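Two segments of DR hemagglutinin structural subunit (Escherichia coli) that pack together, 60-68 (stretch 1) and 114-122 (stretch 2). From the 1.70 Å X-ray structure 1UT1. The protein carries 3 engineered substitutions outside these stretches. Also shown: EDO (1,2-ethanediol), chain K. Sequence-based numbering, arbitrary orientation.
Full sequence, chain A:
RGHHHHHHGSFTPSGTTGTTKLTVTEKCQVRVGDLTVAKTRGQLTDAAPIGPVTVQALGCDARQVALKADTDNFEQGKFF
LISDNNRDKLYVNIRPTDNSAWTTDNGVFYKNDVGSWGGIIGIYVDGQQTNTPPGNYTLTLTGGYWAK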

# COMPACT_ATOMS: atom_id res chain seq x y z
N CYS A 60 -5.76 -28.47 5.67
CA CYS A 60 -5.56 -28.46 7.11
C CYS A 60 -6.44 -29.47 7.79
O CYS A 60 -6.83 -29.28 8.95
N ASP A 61 -6.73 -30.56 7.10
CA ASP A 61 -7.62 -31.57 7.69
C ASP A 61 -7.09 -32.09 9.03
O ASP A 61 -7.86 -32.41 9.93
N ALA A 62 -5.78 -32.06 9.19
CA ALA A 62 -5.13 -32.56 10.40
C ALA A 62 -4.43 -31.50 11.26
O ALA A 62 -3.57 -31.82 12.08
N ARG A 63 -4.71 -30.22 10.99
CA ARG A 63 -4.06 -29.16 11.75
C ARG A 63 -5.14 -28.26 12.35
O ARG A 63 -6.25 -28.19 11.81
N GLN A 64 -4.74 -27.49 13.35
CA GLN A 64 -5.65 -26.49 13.96
C GLN A 64 -5.41 -25.12 13.33
O GLN A 64 -4.35 -24.52 13.50
N VAL A 65 -6.40 -24.64 12.59
CA VAL A 65 -6.31 -23.35 11.92
C VAL A 65 -6.08 -22.26 12.95
O VAL A 65 -6.68 -22.29 14.04
N ALA A 66 -5.31 -21.25 12.57
CA ALA A 66 -4.92 -20.20 13.50
C ALA A 66 -4.65 -18.86 12.83
O ALA A 66 -4.22 -18.79 11.68
N LEU A 67 -4.88 -17.78 13.58
CA LEU A 67 -4.57 -16.45 13.11
C LEU A 67 -3.63 -15.84 14.13
O LEU A 67 -3.90 -15.88 15.34
N LYS A 68 -2.53 -15.28 13.66
CA LYS A 68 -1.59 -14.65 14.57
C LYS A 68 -1.66 -13.15 14.37
O LYS A 68 -1.48 -12.65 13.26
N VAL A 114 -9.07 -29.74 14.86
CA VAL A 114 -8.44 -29.72 13.54
C VAL A 114 -9.48 -29.61 12.44
O VAL A 114 -10.67 -29.81 12.67
N GLY A 115 -9.04 -29.29 11.23
CA GLY A 115 -9.95 -29.23 10.11
C GLY A 115 -9.74 -27.97 9.29
O GLY A 115 -9.30 -26.94 9.81
N SER A 116 -10.06 -28.07 8.01
CA SER A 116 -9.90 -26.95 7.08
C SER A 116 -11.09 -26.00 7.19
O SER A 116 -11.95 -25.97 6.33
N TRP A 117 -11.10 -25.21 8.26
CA TRP A 117 -12.21 -24.30 8.52
C TRP A 117 -12.26 -23.15 7.52
O TRP A 117 -11.22 -22.58 7.14
N GLY A 118 -13.49 -22.73 7.21
CA GLY A 118 -13.73 -21.52 6.45
C GLY A 118 -14.85 -20.81 7.21
O GLY A 118 -15.74 -21.46 7.79
N GLY A 119 -14.79 -19.50 7.23
CA GLY A 119 -15.79 -18.74 7.96
C GLY A 119 -15.48 -17.24 8.00
O GLY A 119 -14.67 -16.72 7.23
N ILE A 120 -16.17 -16.56 8.87
CA ILE A 120 -16.07 -15.12 8.99
C ILE A 120 -15.71 -14.85 10.43
O ILE A 120 -16.33 -15.39 11.34
N ILE A 121 -14.66 -14.06 10.64
CA ILE A 121 -14.26 -13.64 11.98
C ILE A 121 -14.69 -12.16 12.09
O ILE A 121 -14.35 -11.35 11.25
N GLY A 122 -15.45 -11.83 13.12
CA GLY A 122 -15.85 -10.45 13.36
C GLY A 122 -14.87 -9.83 14.36
O GLY A 122 -14.45 -10.48 15.33

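When a loop meets a turn before two strands run on from them, polar side chains and backbone often secure the open end of the contact while apolar side chains fill the space further in. The pairing of residues 60-68 with 114-122 in the DR hemagglutinin structural subunit illustrates this progression.

Val-114 opens the second stretch. Its CB points sideways and its m rotamer leaves both methyls against the type I turn formed by Cys-60 to Arg-63: CG2 lies 3.4 Å from Asp-61 O, and CG1 lies 3.6 Å from Ala-62 C and, just beyond the turn, 4.0 Å from CG of Gln-64. The Val-114 CA adds a CA-H...O contact to Arg-63 O at 3.2 Å. Although Val-114 remains exposed, it has the largest area covered by the other stretch.

Gly-115 brings backbone rather than side chain to the turn. Its N donates to Arg-63 O at 3.1 Å and, weakly, to Cys-60 O at 3.2 Å, so one amide ties together both ends of the turn. Its backbone angles by themselves call for glycine, since a CB would jam against the carbonyl oxygen of Val-114. The Gly-115 O receives a hydrogen bond from a water at 2.8 Å; the same water accepts from Val-65 N at 2.9 Å, bridging the stretches where their backbones separate.

Ser-116, also m, is the polar hub. Its OG accepts from Cys-60 N at 2.8 Å and donates to Asp-61 OD2 at 3.2 Å, using the hydroxyl in both senses. Asp-61 starts with its CB directed away, but its m side chain brings the carboxylate back to the serine. A second water reinforces this link, donating to Asp-61 OD2 at 2.8 Å and accepting from Ser-116 N at 2.9 Å. An ethanediol, probably from the crystallisation liquor, makes a weak hydrogen bond from its O1 to Asp-61 OD1 at 2.8 Å.

From Trp-117 onward the contact is apolar. This t rotamer sets out sideways, and its CB lies 4.3 Å from CG2 of Val-65, itself a t rotamer pointing toward stretch 2; the same CG2 approaches Gly-115 O at 3.3 Å. The indole NE1 is satisfied elsewhere in the structure. Gly-118, Gly-119 and Ile-120 make no contact with stretch 1.

Ile-121 closes the series. Its CB and that of Leu-67 point toward the opposing stretches; Ile-121 is m at both chi1 and chi2, Leu-67 m at chi1 and t at chi2, and Ile-121 CG1 meets Leu-67 CD1 at 3.9 Å. With CA atoms 10.2 Å apart, these buried side chains span a gap too wide for direct backbone pairing.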

# COMPACT_ATOMS: atom_id res chain seq x y z
CB CYS A 60 -5.88 -27.07 7.68
SG CYS A 60 -4.93 -25.72 6.91
CB ASP A 61 -7.96 -32.70 6.71
CG ASP A 61 -8.98 -32.26 5.65
OD1 ASP A 61 -9.19 -33.01 4.66
OD2 ASP A 61 -9.60 -31.18 5.80
CB ALA A 62 -4.12 -33.67 10.03
CB ARG A 63 -3.19 -28.27 10.84
CG ARG A 63 -2.22 -29.03 9.96
CD ARG A 63 -0.99 -29.46 10.74
NE ARG A 63 -0.02 -30.10 9.85
CZ ARG A 63 1.19 -30.48 10.22
NH1 ARG A 63 2.00 -31.07 9.35
NH2 ARG A 63 1.60 -30.28 11.46
CB GLN A 64 -5.39 -26.41 15.46
CG GLN A 64 -5.91 -27.62 16.19
CD GLN A 64 -5.52 -27.63 17.65
OE1 GLN A 64 -6.10 -26.89 18.47
NE2 GLN A 64 -4.48 -28.38 17.98
CB VAL A 65 -7.61 -23.09 11.13
CG1 VAL A 65 -7.66 -21.65 10.60
CG2 VAL A 65 -7.71 -24.11 9.97
CB ALA A 66 -3.73 -20.63 14.29
CB LEU A 67 -5.85 -15.60 13.06
CG LEU A 67 -7.00 -16.23 12.29
CD1 LEU A 67 -8.27 -15.35 12.51
CD2 LEU A 67 -6.64 -16.30 10.81
CB LYS A 68 -0.15 -15.14 14.31
CG LYS A 68 0.88 -14.39 15.18
CD LYS A 68 1.90 -15.33 15.74
CE LYS A 68 2.83 -14.63 16.74
NZ LYS A 68 2.63 -13.15 16.77
CB VAL A 114 -7.55 -30.99 13.27
CG1 VAL A 114 -6.36 -31.04 14.24
CG2 VAL A 114 -8.41 -32.29 13.33
CB SER A 116 -9.79 -27.49 5.65
OG SER A 116 -8.58 -28.20 5.51
CB TRP A 117 -12.04 -23.71 9.93
CG TRP A 117 -13.17 -22.89 10.37
CD1 TRP A 117 -14.39 -23.35 10.81
CD2 TRP A 117 -13.21 -21.45 10.49
NE1 TRP A 117 -15.17 -22.28 11.22
CE2 TRP A 117 -14.48 -21.11 11.02
CE3 TRP A 117 -12.30 -20.42 10.19
CZ2 TRP A 117 -14.86 -19.79 11.28
CZ3 TRP A 117 -12.68 -19.09 10.45
CH2 TRP A 117 -13.97 -18.79 10.98
CB ILE A 120 -17.44 -14.47 8.72
CG1 ILE A 120 -17.93 -14.80 7.30
CG2 ILE A 120 -17.38 -12.95 8.94
CD1 ILE A 120 -19.41 -14.52 7.07
CB ILE A 121 -12.72 -13.68 12.11
CG1 ILE A 121 -12.18 -15.12 12.02
CG2 ILE A 121 -12.28 -12.99 13.42
CD1 ILE A 121 -12.52 -15.97 13.16
C1 EDO K . -8.59 -30.76 2.84
O1 EDO K . -8.28 -32.01 2.22
C2 EDO K . -7.95 -29.65 2.01
O2 EDO K . -8.91 -28.61 1.78
O HOH W 1 -11.63 -30.39 7.48
O HOH W 2 -8.96 -26.04 12.45